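Putative NADPH:quinone reductase (Bacillus thuringiensis, PDB 3GMS) probably reduces quinones with NADPH, as a member of the zinc-binding dehydrogenase family, although its function has not been established. Local coordinates at residues Q9-G14 and V19-Y24; R38-P43 and I117-A122; T131-C136 and Q281-H286; Y192-D195 and P200-E203; V250-I255 and V261-F266. One frame throughout, in Å; residues are numbered along the deposited sequence.

Contact 1 (Q9-G14 and V19-Y24); sequences QFHKFG and VLQVEY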
# COMPACT_ATOMS: atom_id res chain seq x y z
N GLN A 9 -0.14 -19.61 7.61
CA GLN A 9 -0.82 -19.23 8.83
C GLN A 9 0.21 -18.97 9.93
O GLN A 9 1.30 -19.55 9.87
CB GLN A 9 -1.71 -20.42 9.24
CG GLN A 9 -2.64 -20.16 10.33
CD GLN A 9 -3.96 -20.89 10.15
OE1 GLN A 9 -4.97 -20.26 9.89
NE2 GLN A 9 -3.95 -22.21 10.33
N PHE A 10 -0.11 -18.08 10.87
CA PHE A 10 0.63 -17.97 12.13
C PHE A 10 -0.35 -18.08 13.28
O PHE A 10 -1.47 -17.57 13.21
CB PHE A 10 1.44 -16.67 12.27
CG PHE A 10 0.64 -15.40 12.04
CD1 PHE A 10 0.28 -14.59 13.11
CD2 PHE A 10 0.30 -14.99 10.74
CE1 PHE A 10 -0.45 -13.41 12.91
CE2 PHE A 10 -0.43 -13.82 10.53
CZ PHE A 10 -0.79 -13.02 11.60
N HIS A 11 0.09 -18.76 14.33
CA HIS A 11 -0.77 -19.06 15.49
C HIS A 11 -0.41 -18.16 16.67
O HIS A 11 -1.19 -18.05 17.60
CB HIS A 11 -0.65 -20.53 15.88
CG HIS A 11 -1.10 -21.47 14.82
ND1 HIS A 11 -2.34 -22.08 14.83
CD2 HIS A 11 -0.48 -21.90 13.70
CE1 HIS A 11 -2.46 -22.84 13.76
NE2 HIS A 11 -1.34 -22.76 13.06
N LYS A 12 0.75 -17.50 16.59
CA LYS A 12 1.15 -16.51 17.56
C LYS A 12 1.76 -15.34 16.82
O LYS A 12 2.27 -15.50 15.69
CB LYS A 12 2.21 -17.08 18.54
CG LYS A 12 1.80 -18.34 19.27
CD LYS A 12 2.82 -18.54 20.41
CE LYS A 12 2.42 -19.70 21.32
NZ LYS A 12 2.63 -21.03 20.68
N PHE A 13 1.73 -14.16 17.43
CA PHE A 13 2.46 -13.03 16.89
C PHE A 13 3.95 -13.22 17.19
O PHE A 13 4.31 -13.91 18.15
CB PHE A 13 1.97 -11.70 17.49
CG PHE A 13 0.50 -11.40 17.23
CD1 PHE A 13 0.01 -11.26 15.93
CD2 PHE A 13 -0.38 -11.22 18.31
CE1 PHE A 13 -1.35 -10.96 15.70
CE2 PHE A 13 -1.74 -10.92 18.10
CZ PHE A 13 -2.22 -10.78 16.78
N GLY A 14 4.79 -12.64 16.35
CA GLY A 14 6.24 -12.64 16.58
C GLY A 14 6.94 -12.34 15.28
O GLY A 14 6.31 -11.87 14.32
N VAL A 19 7.14 -17.60 13.25
CA VAL A 19 5.72 -17.96 13.42
C VAL A 19 4.96 -18.42 12.19
O VAL A 19 3.94 -19.08 12.32
CB VAL A 19 4.93 -16.85 14.17
CG1 VAL A 19 5.52 -16.62 15.59
CG2 VAL A 19 4.96 -15.53 13.38
N LEU A 20 5.48 -18.13 10.99
CA LEU A 20 4.78 -18.51 9.78
C LEU A 20 4.86 -20.02 9.54
O LEU A 20 5.95 -20.60 9.64
CB LEU A 20 5.31 -17.73 8.56
CG LEU A 20 5.00 -16.23 8.54
CD1 LEU A 20 5.67 -15.54 7.39
CD2 LEU A 20 3.50 -15.98 8.51
N GLN A 21 3.73 -20.64 9.26
CA GLN A 21 3.71 -22.09 8.96
C GLN A 21 3.01 -22.37 7.64
O GLN A 21 2.05 -21.69 7.28
CB GLN A 21 2.97 -22.88 10.05
CG GLN A 21 3.41 -22.57 11.46
CD GLN A 21 3.01 -23.65 12.45
OE1 GLN A 21 3.83 -24.09 13.26
NE2 GLN A 21 1.75 -24.10 12.38
N VAL A 22 3.50 -23.38 6.93
CA VAL A 22 2.82 -23.84 5.73
C VAL A 22 1.87 -24.98 6.13
O VAL A 22 2.34 -25.97 6.71
CB VAL A 22 3.82 -24.35 4.67
CG1 VAL A 22 3.09 -24.87 3.46
CG2 VAL A 22 4.83 -23.26 4.31
N GLU A 23 0.57 -24.85 5.83
CA GLU A 23 -0.43 -25.80 6.30
C GLU A 23 -1.46 -26.08 5.21
O GLU A 23 -1.42 -25.47 4.15
CB GLU A 23 -1.15 -25.27 7.57
CG GLU A 23 -0.24 -25.02 8.80
CD GLU A 23 -0.96 -24.34 9.96
OE1 GLU A 23 -2.20 -24.28 9.96
OE2 GLU A 23 -0.30 -23.84 10.89
N TYR A 24 -2.40 -26.99 5.48
CA TYR A 24 -3.44 -27.35 4.54
C TYR A 24 -4.76 -27.34 5.28
O TYR A 24 -4.80 -27.62 6.48
CB TYR A 24 -3.22 -28.75 3.97
CG TYR A 24 -2.01 -28.87 3.08
CD1 TYR A 24 -2.12 -28.63 1.70
CD2 TYR A 24 -0.77 -29.21 3.61
CE1 TYR A 24 -1.02 -28.73 0.88
CE2 TYR A 24 0.35 -29.31 2.80
CZ TYR A 24 0.21 -29.07 1.43
OH TYR A 24 1.30 -29.16 0.61
O HOH W 1 2.46 -20.17 14.16
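Three nitrogen donors converge on the carboxylate of E23: H11 and Q9 reach it from across the contact, Q21 from its own strand. The setting is an antiparallel beta hairpin, strands 4-10 and 20-26, whose connection includes the short helix 16-19. H11 NE2 donates to the syn lone pair of E23 OE2 at 2.6 Å, with the oxygen in the imidazole plane and ring and carboxylate nearly coplanar. Q21 NE2 meets E23 OE2 on the anti side, somewhat out of the carboxylate plane, at a suspiciously short 2.5 Å. For Q9, CG anti to the backbone N (chi1 -171°) and a bend at chi2 carry the amide across E23, where Q9 NE2 meets E23 OE1 at 2.7 Å from the syn side but well out of the carboxylate plane, in a bent bond. Such a set of donors would restrain the rotation of the carboxylate and probably favours its charged form. In the backbone, Q9 and Q21 form the hydrogen-bonded antiparallel pair, Q21 N to Q9 O at 2.7 Å and Q9 N to Q21 O at 3.0 Å. Toward the turn, V19 CG2 packs on F10 CB (3.9 Å). Beyond the paired residues a water replaces a direct bond, accepting from H11 N at 2.8 Å and donating to V19 O at 2.6 Å.

Contact 2 (R38-P43 and I117-A122); sequences RMLVRP and IDDFTA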
# COMPACT_ATOMS: atom_id res chain seq x y z
N ARG A 38 -8.87 -18.95 -7.03
CA ARG A 38 -7.55 -19.63 -6.98
C ARG A 38 -6.48 -18.56 -7.26
O ARG A 38 -6.43 -18.02 -8.36
CB ARG A 38 -7.47 -20.77 -8.03
CG ARG A 38 -6.05 -21.41 -8.16
CD ARG A 38 -5.98 -22.54 -9.24
NE ARG A 38 -6.64 -22.13 -10.49
CZ ARG A 38 -6.05 -21.52 -11.51
NH1 ARG A 38 -4.75 -21.21 -11.46
NH2 ARG A 38 -6.76 -21.20 -12.59
N MET A 39 -5.63 -18.28 -6.27
CA MET A 39 -4.59 -17.21 -6.38
C MET A 39 -3.45 -17.56 -7.35
O MET A 39 -3.02 -18.71 -7.45
CB MET A 39 -4.01 -16.90 -5.00
CG MET A 39 -5.06 -16.31 -3.98
SD MET A 39 -6.04 -14.92 -4.59
CE MET A 39 -4.71 -13.65 -4.55
N LEU A 40 -2.97 -16.52 -8.05
CA LEU A 40 -1.86 -16.67 -8.97
C LEU A 40 -0.66 -16.02 -8.32
O LEU A 40 0.37 -16.68 -8.15
CB LEU A 40 -2.16 -15.96 -10.29
CG LEU A 40 -3.35 -16.56 -11.04
CD1 LEU A 40 -3.81 -15.63 -12.16
CD2 LEU A 40 -2.94 -17.90 -11.66
N VAL A 41 -0.83 -14.77 -7.88
CA VAL A 41 0.35 -13.96 -7.47
C VAL A 41 -0.07 -13.02 -6.34
O VAL A 41 -1.10 -12.36 -6.42
CB VAL A 41 0.89 -13.11 -8.63
CG1 VAL A 41 2.03 -12.15 -8.17
CG2 VAL A 41 1.32 -13.96 -9.83
N ARG A 42 0.73 -12.96 -5.28
CA ARG A 42 0.54 -11.85 -4.28
C ARG A 42 1.90 -11.21 -4.02
O ARG A 42 2.90 -11.94 -3.96
CB ARG A 42 0.03 -12.33 -2.90
CG ARG A 42 -0.91 -13.53 -2.92
CD ARG A 42 -0.10 -14.82 -2.87
NE ARG A 42 -0.89 -16.06 -2.85
CZ ARG A 42 -0.58 -17.16 -3.55
NH1 ARG A 42 0.43 -17.20 -4.41
NH2 ARG A 42 -1.36 -18.24 -3.42
N PRO A 43 1.93 -9.88 -3.78
CA PRO A 43 3.18 -9.25 -3.36
C PRO A 43 3.38 -9.55 -1.87
O PRO A 43 2.42 -9.87 -1.15
CB PRO A 43 2.87 -7.76 -3.57
CG PRO A 43 1.41 -7.63 -3.08
CD PRO A 43 0.78 -8.95 -3.68
N ILE A 117 -3.82 -6.07 -18.45
CA ILE A 117 -2.95 -5.90 -17.28
C ILE A 117 -2.35 -7.22 -16.81
O ILE A 117 -3.08 -8.17 -16.55
CB ILE A 117 -3.73 -5.19 -16.15
CG1 ILE A 117 -4.14 -3.78 -16.63
CG2 ILE A 117 -2.94 -5.24 -14.81
CD1 ILE A 117 -4.66 -2.86 -15.59
N ASP A 118 -1.03 -7.30 -16.76
CA ASP A 118 -0.38 -8.58 -16.38
C ASP A 118 -0.59 -8.87 -14.88
O ASP A 118 -0.96 -7.97 -14.12
CB ASP A 118 1.12 -8.56 -16.71
CG ASP A 118 1.90 -7.62 -15.78
OD1 ASP A 118 2.31 -8.06 -14.67
OD2 ASP A 118 2.12 -6.47 -16.15
N ASP A 119 -0.41 -10.13 -14.48
CA ASP A 119 -0.64 -10.57 -13.08
C ASP A 119 0.20 -9.77 -12.06
O ASP A 119 -0.26 -9.49 -10.96
CB ASP A 119 -0.25 -12.04 -12.88
CG ASP A 119 -1.08 -13.00 -13.71
OD1 ASP A 119 -2.22 -12.68 -14.11
OD2 ASP A 119 -0.56 -14.09 -13.96
N PHE A 120 1.44 -9.45 -12.40
CA PHE A 120 2.31 -8.81 -11.40
C PHE A 120 1.98 -7.33 -11.18
O PHE A 120 2.02 -6.81 -10.05
CB PHE A 120 3.78 -9.03 -11.75
CG PHE A 120 4.18 -10.45 -11.64
CD1 PHE A 120 4.73 -10.94 -10.44
CD2 PHE A 120 3.97 -11.34 -12.72
CE1 PHE A 120 5.10 -12.31 -10.32
CE2 PHE A 120 4.34 -12.69 -12.62
CZ PHE A 120 4.91 -13.18 -11.41
N THR A 121 1.53 -6.68 -12.24
CA THR A 121 0.99 -5.34 -12.13
C THR A 121 -0.32 -5.40 -11.34
O THR A 121 -0.52 -4.62 -10.40
CB THR A 121 0.80 -4.74 -13.55
OG1 THR A 121 2.09 -4.67 -14.16
CG2 THR A 121 0.18 -3.34 -13.46
N ALA A 122 -1.23 -6.32 -11.72
CA ALA A 122 -2.49 -6.44 -11.02
C ALA A 122 -2.32 -6.72 -9.52
O ALA A 122 -3.05 -6.18 -8.66
CB ALA A 122 -3.35 -7.57 -11.67
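V41 lies across the ring of F120, the two side chains at about a right angle. V41 CG2 sits over one ring face in a CH-pi contact, 4.2 Å from the centroid of the F120 ring, and V41 CG1 meets F120 CD1 at 3.7 Å. CG1 is anti to the backbone N (chi1 174°), which lets both methyls face the helix, and V41 CG2 also reaches D119 CB at 3.9 Å. F328 meets the same phenyl ring edge-to-face. L40 and V41 form a classic beta bulge opposite V71 in strand 34-43 of the GroES-like fold, and this turns both neighbours toward helix 119-122. The polar groups lie around this patch. L40 CD1 rests against the D119 carboxylate, 3.9 Å from D119 OD1, but that carboxylate has its polar partners outside the two segments: OD1 in a salt bridge with R89, OD2 hydrogen-bonded to the Y332 hydroxyl. D118 caps the helix as its N-cap residue, D118 OD1 accepting from T121 N at 2.9 Å from above the carboxylate plane, while T121 OG1 donates to D118 OD2 at 2.7 Å.

Contact 3 (T131-C136 and Q281-H286); sequences TAWVTC and QETFRH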
# COMPACT_ATOMS: atom_id res chain seq x y z
N THR A 131 -4.07 3.99 -1.55
CA THR A 131 -3.60 4.92 -0.53
C THR A 131 -3.09 6.23 -1.14
O THR A 131 -3.48 7.35 -0.68
CB THR A 131 -2.53 4.29 0.40
OG1 THR A 131 -3.11 3.17 1.08
CG2 THR A 131 -2.07 5.31 1.46
N ALA A 132 -2.24 6.12 -2.16
CA ALA A 132 -1.70 7.31 -2.80
C ALA A 132 -2.84 8.13 -3.46
O ALA A 132 -2.91 9.35 -3.28
CB ALA A 132 -0.60 6.94 -3.83
N TRP A 133 -3.74 7.46 -4.18
CA TRP A 133 -4.84 8.13 -4.89
C TRP A 133 -5.82 8.84 -3.95
O TRP A 133 -6.21 10.00 -4.19
CB TRP A 133 -5.63 7.13 -5.72
CG TRP A 133 -6.83 7.78 -6.43
CD1 TRP A 133 -8.14 7.68 -6.08
CD2 TRP A 133 -6.78 8.61 -7.59
NE1 TRP A 133 -8.93 8.39 -6.98
CE2 TRP A 133 -8.11 8.98 -7.90
CE3 TRP A 133 -5.74 9.07 -8.41
CZ2 TRP A 133 -8.44 9.81 -9.00
CZ3 TRP A 133 -6.07 9.88 -9.52
CH2 TRP A 133 -7.41 10.24 -9.79
N VAL A 134 -6.27 8.10 -2.94
CA VAL A 134 -7.19 8.63 -1.95
C VAL A 134 -6.61 9.82 -1.13
O VAL A 134 -7.28 10.85 -1.01
CB VAL A 134 -7.83 7.52 -1.08
CG1 VAL A 134 -8.68 8.12 0.03
CG2 VAL A 134 -8.73 6.63 -1.95
N THR A 135 -5.41 9.66 -0.59
CA THR A 135 -4.78 10.74 0.19
C THR A 135 -4.64 12.00 -0.68
O THR A 135 -4.99 13.11 -0.24
CB THR A 135 -3.42 10.32 0.85
OG1 THR A 135 -2.54 9.81 -0.16
CG2 THR A 135 -3.63 9.20 1.95
N CYS A 136 -4.20 11.84 -1.94
CA CYS A 136 -4.09 12.98 -2.88
C CYS A 136 -5.45 13.61 -3.25
O CYS A 136 -5.58 14.83 -3.26
CB CYS A 136 -3.33 12.61 -4.17
SG CYS A 136 -1.54 12.38 -3.89
N GLN A 281 -15.46 0.37 -6.00
CA GLN A 281 -15.27 -0.21 -7.35
C GLN A 281 -14.94 0.82 -8.43
O GLN A 281 -14.05 0.60 -9.24
CB GLN A 281 -16.48 -1.02 -7.80
CG GLN A 281 -16.77 -2.26 -7.02
CD GLN A 281 -15.80 -3.42 -7.31
OE1 GLN A 281 -15.14 -3.48 -8.37
NE2 GLN A 281 -15.74 -4.35 -6.39
N GLU A 282 -15.65 1.96 -8.43
CA GLU A 282 -15.40 3.04 -9.38
C GLU A 282 -13.99 3.57 -9.25
O GLU A 282 -13.34 3.91 -10.25
CB GLU A 282 -16.35 4.19 -9.10
CG GLU A 282 -17.68 3.93 -9.71
CD GLU A 282 -17.57 4.05 -11.21
OE1 GLU A 282 -17.44 5.20 -11.68
OE2 GLU A 282 -17.55 3.01 -11.90
N THR A 283 -13.51 3.62 -8.02
CA THR A 283 -12.14 4.10 -7.77
C THR A 283 -11.13 3.12 -8.38
O THR A 283 -10.13 3.54 -8.99
CB THR A 283 -11.89 4.31 -6.25
OG1 THR A 283 -12.87 5.24 -5.75
CG2 THR A 283 -10.51 4.89 -5.98
N PHE A 284 -11.38 1.82 -8.23
CA PHE A 284 -10.50 0.84 -8.87
C PHE A 284 -10.57 0.95 -10.39
O PHE A 284 -9.56 0.84 -11.08
CB PHE A 284 -10.79 -0.58 -8.44
CG PHE A 284 -10.03 -1.00 -7.22
CD1 PHE A 284 -10.58 -0.86 -5.98
CD2 PHE A 284 -8.71 -1.46 -7.35
CE1 PHE A 284 -9.83 -1.24 -4.82
CE2 PHE A 284 -7.96 -1.86 -6.22
CZ PHE A 284 -8.54 -1.74 -4.96
N ARG A 285 -11.77 1.22 -10.93
CA ARG A 285 -11.87 1.34 -12.39
C ARG A 285 -11.00 2.45 -12.89
O ARG A 285 -10.41 2.35 -13.96
CB ARG A 285 -13.33 1.51 -12.85
CG ARG A 285 -14.01 0.18 -12.99
CD ARG A 285 -15.37 0.29 -13.71
NE ARG A 285 -16.37 0.79 -12.77
CZ ARG A 285 -16.99 0.03 -11.86
NH1 ARG A 285 -16.76 -1.28 -11.78
NH2 ARG A 285 -17.86 0.58 -11.04
N HIS A 286 -10.88 3.49 -12.07
CA HIS A 286 -10.05 4.61 -12.37
C HIS A 286 -8.56 4.33 -12.35
O HIS A 286 -7.84 4.76 -13.28
CB HIS A 286 -10.36 5.83 -11.49
CG HIS A 286 -9.66 7.05 -11.98
ND1 HIS A 286 -9.98 7.66 -13.18
CD2 HIS A 286 -8.57 7.71 -11.51
CE1 HIS A 286 -9.17 8.68 -13.39
NE2 HIS A 286 -8.31 8.73 -12.39
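Helices 127-139 and 277-292 come nearest at W133 and T283, whose CA atoms are 8.8 Å apart, so side chains must bridge the gap. W133 carries most of the contact. Its CG is anti to the backbone N (chi1 178°), which lays the indole out toward the facing helix, and H286, likewise anti (chi1 -170°), brings the CD2-NE2 side of its imidazole to the six-membered ring. The planes of these two rings meet obliquely at 43°, with centroids 4.5 Å apart. H286 CD2 sits over the indole face toward its rim, 3.3 Å from W133 CZ2, and H286 NE2 comes to 3.1 Å from W133 CH2, a tight fit. The pair joins the helix that precedes the first strand of the Rossmann-type sheet (147-150) in the chain to one that follows its last (262-265). L164 of helix 156-168 also packs on W133, and W271 on T283. Within helix 277-292, R285 grips E282 OE2 side-on with NE and NH2, both in the guanidinium plane. The T283 hydroxyl likewise serves its own helix, bonding K279 O, which leaves the methyl for the indole: at the five-membered end, T283 CG2 touches W133 CD1 at 3.7 Å and lies 4.0 Å from W133 NE1.

Contact 4 (Y192-D195 and P200-E203); sequences YVID and PLYE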
# COMPACT_ATOMS: atom_id res chain seq x y z
N TYR A 192 11.63 17.76 -6.91
CA TYR A 192 12.89 17.86 -6.19
C TYR A 192 13.00 16.67 -5.25
O TYR A 192 11.98 16.14 -4.77
CB TYR A 192 12.91 19.15 -5.36
CG TYR A 192 14.30 19.57 -4.94
CD1 TYR A 192 15.08 20.38 -5.76
CD2 TYR A 192 14.84 19.13 -3.72
CE1 TYR A 192 16.38 20.76 -5.37
CE2 TYR A 192 16.13 19.51 -3.32
CZ TYR A 192 16.89 20.32 -4.15
OH TYR A 192 18.16 20.69 -3.75
N VAL A 193 14.21 16.25 -4.95
CA VAL A 193 14.42 15.19 -4.01
C VAL A 193 15.34 15.70 -2.95
O VAL A 193 16.48 16.10 -3.23
CB VAL A 193 14.98 13.88 -4.67
CG1 VAL A 193 15.30 12.82 -3.61
CG2 VAL A 193 14.02 13.36 -5.72
N ILE A 194 14.85 15.73 -1.72
CA ILE A 194 15.68 16.05 -0.57
C ILE A 194 16.25 14.81 0.09
O ILE A 194 15.54 14.01 0.74
CB ILE A 194 14.93 16.91 0.50
CG1 ILE A 194 14.22 18.11 -0.15
CG2 ILE A 194 15.89 17.29 1.64
CD1 ILE A 194 13.45 19.04 0.86
N ASP A 195 17.57 14.65 -0.06
CA ASP A 195 18.26 13.53 0.51
C ASP A 195 18.78 13.99 1.84
O ASP A 195 19.71 14.80 1.89
CB ASP A 195 19.39 13.08 -0.44
CG ASP A 195 20.31 12.02 0.16
OD1 ASP A 195 20.17 11.62 1.33
OD2 ASP A 195 21.21 11.58 -0.58
N PRO A 200 19.62 19.48 4.73
CA PRO A 200 18.70 19.66 5.87
C PRO A 200 17.25 19.76 5.42
O PRO A 200 16.94 20.50 4.49
CB PRO A 200 19.16 20.98 6.52
CG PRO A 200 19.94 21.71 5.47
CD PRO A 200 20.46 20.68 4.48
N LEU A 201 16.34 19.02 6.06
CA LEU A 201 14.96 19.01 5.57
C LEU A 201 14.28 20.38 5.64
O LEU A 201 13.88 20.92 4.61
CB LEU A 201 14.10 17.92 6.27
CG LEU A 201 12.59 17.94 5.99
CD1 LEU A 201 12.26 17.87 4.49
CD2 LEU A 201 11.92 16.76 6.75
N TYR A 202 14.13 20.92 6.85
CA TYR A 202 13.41 22.20 7.03
C TYR A 202 13.95 23.34 6.15
O TYR A 202 13.23 23.97 5.39
CB TYR A 202 13.40 22.62 8.51
CG TYR A 202 12.73 23.96 8.76
CD1 TYR A 202 11.33 24.06 8.80
CD2 TYR A 202 13.48 25.13 8.91
CE1 TYR A 202 10.70 25.28 9.02
CE2 TYR A 202 12.86 26.35 9.12
CZ TYR A 202 11.47 26.43 9.16
OH TYR A 202 10.84 27.64 9.36
N GLU A 203 15.26 23.57 6.22
CA GLU A 203 15.83 24.69 5.46
C GLU A 203 15.66 24.56 3.94
O GLU A 203 15.43 25.56 3.25
CB GLU A 203 17.30 24.92 5.86
CG GLU A 203 17.47 25.63 7.24
CD GLU A 203 16.92 27.10 7.29
OE1 GLU A 203 16.33 27.49 8.33
OE2 GLU A 203 17.09 27.87 6.29
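The carbonyl oxygen of P200, held by T204 OG1 one turn further along the helix, lies 4.4 Å from CG2 of I194 at the margin of a contact that is otherwise hydrocarbon. Its middle is I194 CD1 against L201 CD1 at 4.0 Å, the methyl ends of two side chains that cross at about a right angle. I194 reaches out with its outer chain extended (chi2 -179°). L201 starts with CB pointing neither at the strand nor away from it, and its CG, anti to the backbone N (chi1 172°), brings the end of the side chain round to I194. Strand 192-195 is an outermost strand of the six-stranded parallel Rossmann-type sheet, and helix 201-208 is the start of the crossover from it to strand 214-219. P200 stands at the N-cap position of that helix. On the sheet side I173 packs on I194 and V175 on L201, and T204 and V205 add to the cover of I194 from the helix. Polar groups find partners to the side: D195 OD1 bonds S197 OG, and Y202 N donates to E228 OE1. Between these segments strand and helix meet through buried hydrocarbon, so the contact depends on shape and the exclusion of water rather than on directional bonds.

Contact 5 (V250-I255 and V261-F266); sequences VNWAEI and VHANIF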
# COMPACT_ATOMS: atom_id res chain seq x y z
N VAL A 250 4.60 11.18 16.41
CA VAL A 250 4.96 12.60 16.31
C VAL A 250 4.41 13.36 17.50
O VAL A 250 3.50 12.90 18.20
CB VAL A 250 4.49 13.30 14.99
CG1 VAL A 250 5.05 12.60 13.76
CG2 VAL A 250 2.94 13.41 14.89
N ASN A 251 4.98 14.54 17.74
CA ASN A 251 4.49 15.42 18.78
C ASN A 251 3.23 16.17 18.30
O ASN A 251 3.27 17.34 17.94
CB ASN A 251 5.59 16.39 19.22
CG ASN A 251 5.33 16.97 20.59
OD1 ASN A 251 4.19 17.10 21.04
ND2 ASN A 251 6.41 17.35 21.27
N TRP A 252 2.09 15.47 18.34
CA TRP A 252 0.81 16.01 17.90
C TRP A 252 0.47 17.38 18.49
O TRP A 252 -0.03 18.26 17.78
CB TRP A 252 -0.34 15.00 18.20
CG TRP A 252 -0.20 13.64 17.52
CD1 TRP A 252 0.14 12.47 18.11
CD2 TRP A 252 -0.39 13.34 16.12
NE1 TRP A 252 0.19 11.46 17.19
CE2 TRP A 252 -0.14 11.96 15.96
CE3 TRP A 252 -0.76 14.09 15.00
CZ2 TRP A 252 -0.22 11.32 14.71
CZ3 TRP A 252 -0.84 13.45 13.75
CH2 TRP A 252 -0.58 12.07 13.63
N ALA A 253 0.69 17.54 19.79
CA ALA A 253 0.35 18.81 20.47
C ALA A 253 1.14 20.01 19.91
O ALA A 253 0.56 21.08 19.62
CB ALA A 253 0.55 18.68 22.00
N GLU A 254 2.44 19.84 19.75
CA GLU A 254 3.29 20.91 19.24
C GLU A 254 3.02 21.23 17.78
O GLU A 254 3.01 22.39 17.38
CB GLU A 254 4.77 20.57 19.40
CG GLU A 254 5.17 20.43 20.85
CD GLU A 254 6.58 20.91 21.10
OE1 GLU A 254 6.83 21.38 22.25
OE2 GLU A 254 7.42 20.85 20.15
N ILE A 255 2.80 20.19 16.98
CA ILE A 255 2.50 20.43 15.58
C ILE A 255 1.32 21.40 15.48
O ILE A 255 1.33 22.31 14.66
CB ILE A 255 2.22 19.10 14.82
CG1 ILE A 255 3.53 18.33 14.62
CG2 ILE A 255 1.55 19.39 13.47
CD1 ILE A 255 3.31 16.90 14.12
N VAL A 261 -0.48 23.74 12.19
CA VAL A 261 -0.93 22.92 11.06
C VAL A 261 -2.05 21.99 11.49
O VAL A 261 -2.14 21.68 12.68
CB VAL A 261 0.21 22.10 10.39
CG1 VAL A 261 1.41 22.99 10.03
CG2 VAL A 261 0.63 20.97 11.21
N HIS A 262 -2.89 21.60 10.54
CA HIS A 262 -3.94 20.57 10.77
C HIS A 262 -3.30 19.20 10.61
O HIS A 262 -2.59 18.99 9.64
CB HIS A 262 -5.06 20.69 9.74
CG HIS A 262 -5.64 22.06 9.64
ND1 HIS A 262 -5.69 22.76 8.46
CD2 HIS A 262 -6.19 22.86 10.58
CE1 HIS A 262 -6.26 23.94 8.67
NE2 HIS A 262 -6.57 24.03 9.95
N ALA A 263 -3.52 18.29 11.56
CA ALA A 263 -2.91 16.96 11.49
C ALA A 263 -3.93 15.83 11.61
O ALA A 263 -4.87 15.93 12.40
CB ALA A 263 -1.83 16.82 12.54
N ASN A 264 -3.77 14.81 10.78
CA ASN A 264 -4.65 13.63 10.77
C ASN A 264 -3.85 12.38 10.52
O ASN A 264 -2.68 12.42 10.09
CB ASN A 264 -5.71 13.72 9.67
CG ASN A 264 -6.74 14.78 9.96
OD1 ASN A 264 -6.67 15.89 9.41
ND2 ASN A 264 -7.66 14.48 10.86
N ILE A 265 -4.51 11.24 10.77
CA ILE A 265 -3.94 9.93 10.53
C ILE A 265 -4.80 9.25 9.47
O ILE A 265 -6.03 9.22 9.61
CB ILE A 265 -3.98 9.04 11.81
CG1 ILE A 265 -3.18 9.65 12.96
CG2 ILE A 265 -3.37 7.67 11.53
CD1 ILE A 265 -3.98 10.44 13.95
N PHE A 266 -4.18 8.72 8.42
CA PHE A 266 -4.95 8.04 7.37
C PHE A 266 -4.82 6.52 7.51
O PHE A 266 -3.71 5.99 7.67
CB PHE A 266 -4.49 8.44 5.97
CG PHE A 266 -5.23 7.75 4.88
CD1 PHE A 266 -6.46 8.28 4.43
CD2 PHE A 266 -4.72 6.59 4.29
CE1 PHE A 266 -7.17 7.62 3.43
CE2 PHE A 266 -5.41 5.91 3.31
CZ PHE A 266 -6.64 6.43 2.85
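W252 swings its indole toward A263 and I265 through a chi1 of -60°, CG anti to the carbonyl carbon, and a chi2 of 106° that turns the ring's six-membered edge to the strand. The contact belongs to a beta-alpha-beta unit of the Rossmann-type fold, in which helix 252-257 connects strand 237-241 to 262-265, the outermost strand on this side of the parallel sheet. A263 CB meets the indole edge in its plane, 3.7 Å from W252 CZ3. I265 crosses the ring at about a right angle, I265 CG1 lying 3.6 Å from W252 CH2; a chi2 of 96°, off the staggered value, also brings I265 CD1 to 3.8 Å from the same carbon. From the loop before the helix, V250 CG2 covers one face of the indole over its centre, and T241 of the neighbouring strand also touches W252. I255 turns its CG2 toward V261 and A263, though the placing of this methyl is doubtful; N227 and A230 of helix 223-231 pack on I255. N251 takes the N-cap position, N251 OD1 weakly accepting from E254 N at 3.5 Å. Where the chain comes back from the helix, V261 N points almost straight at I255 O in a weak hydrogen bond of 3.4 Å.

In the fold
Contacts 1 and 2 lie in the N-terminal part, their centres 23 Å apart and their nearest atoms about 10 Å; strand 20-26 of the first leads on to strand 34-43 of the second. Contacts 4 and 5 reach opposite edges of the same six-stranded parallel sheet, with centres 20 Å apart. Its strand order, 3-2-1-4-5-6, and the family are consistent with a Rossmann-type nucleotide-binding domain. Contact 3 stands between these regions, 19 Å from contact 2 and 24 Å from contact 5, centre to centre; in sequence, contacts 4 and 5 both fall between its two helices. Only contacts 3 and 5 touch: F266, just after the edge strand, packs into helix 127-139, F266 CG lying 3.6 Å from T135 CG2.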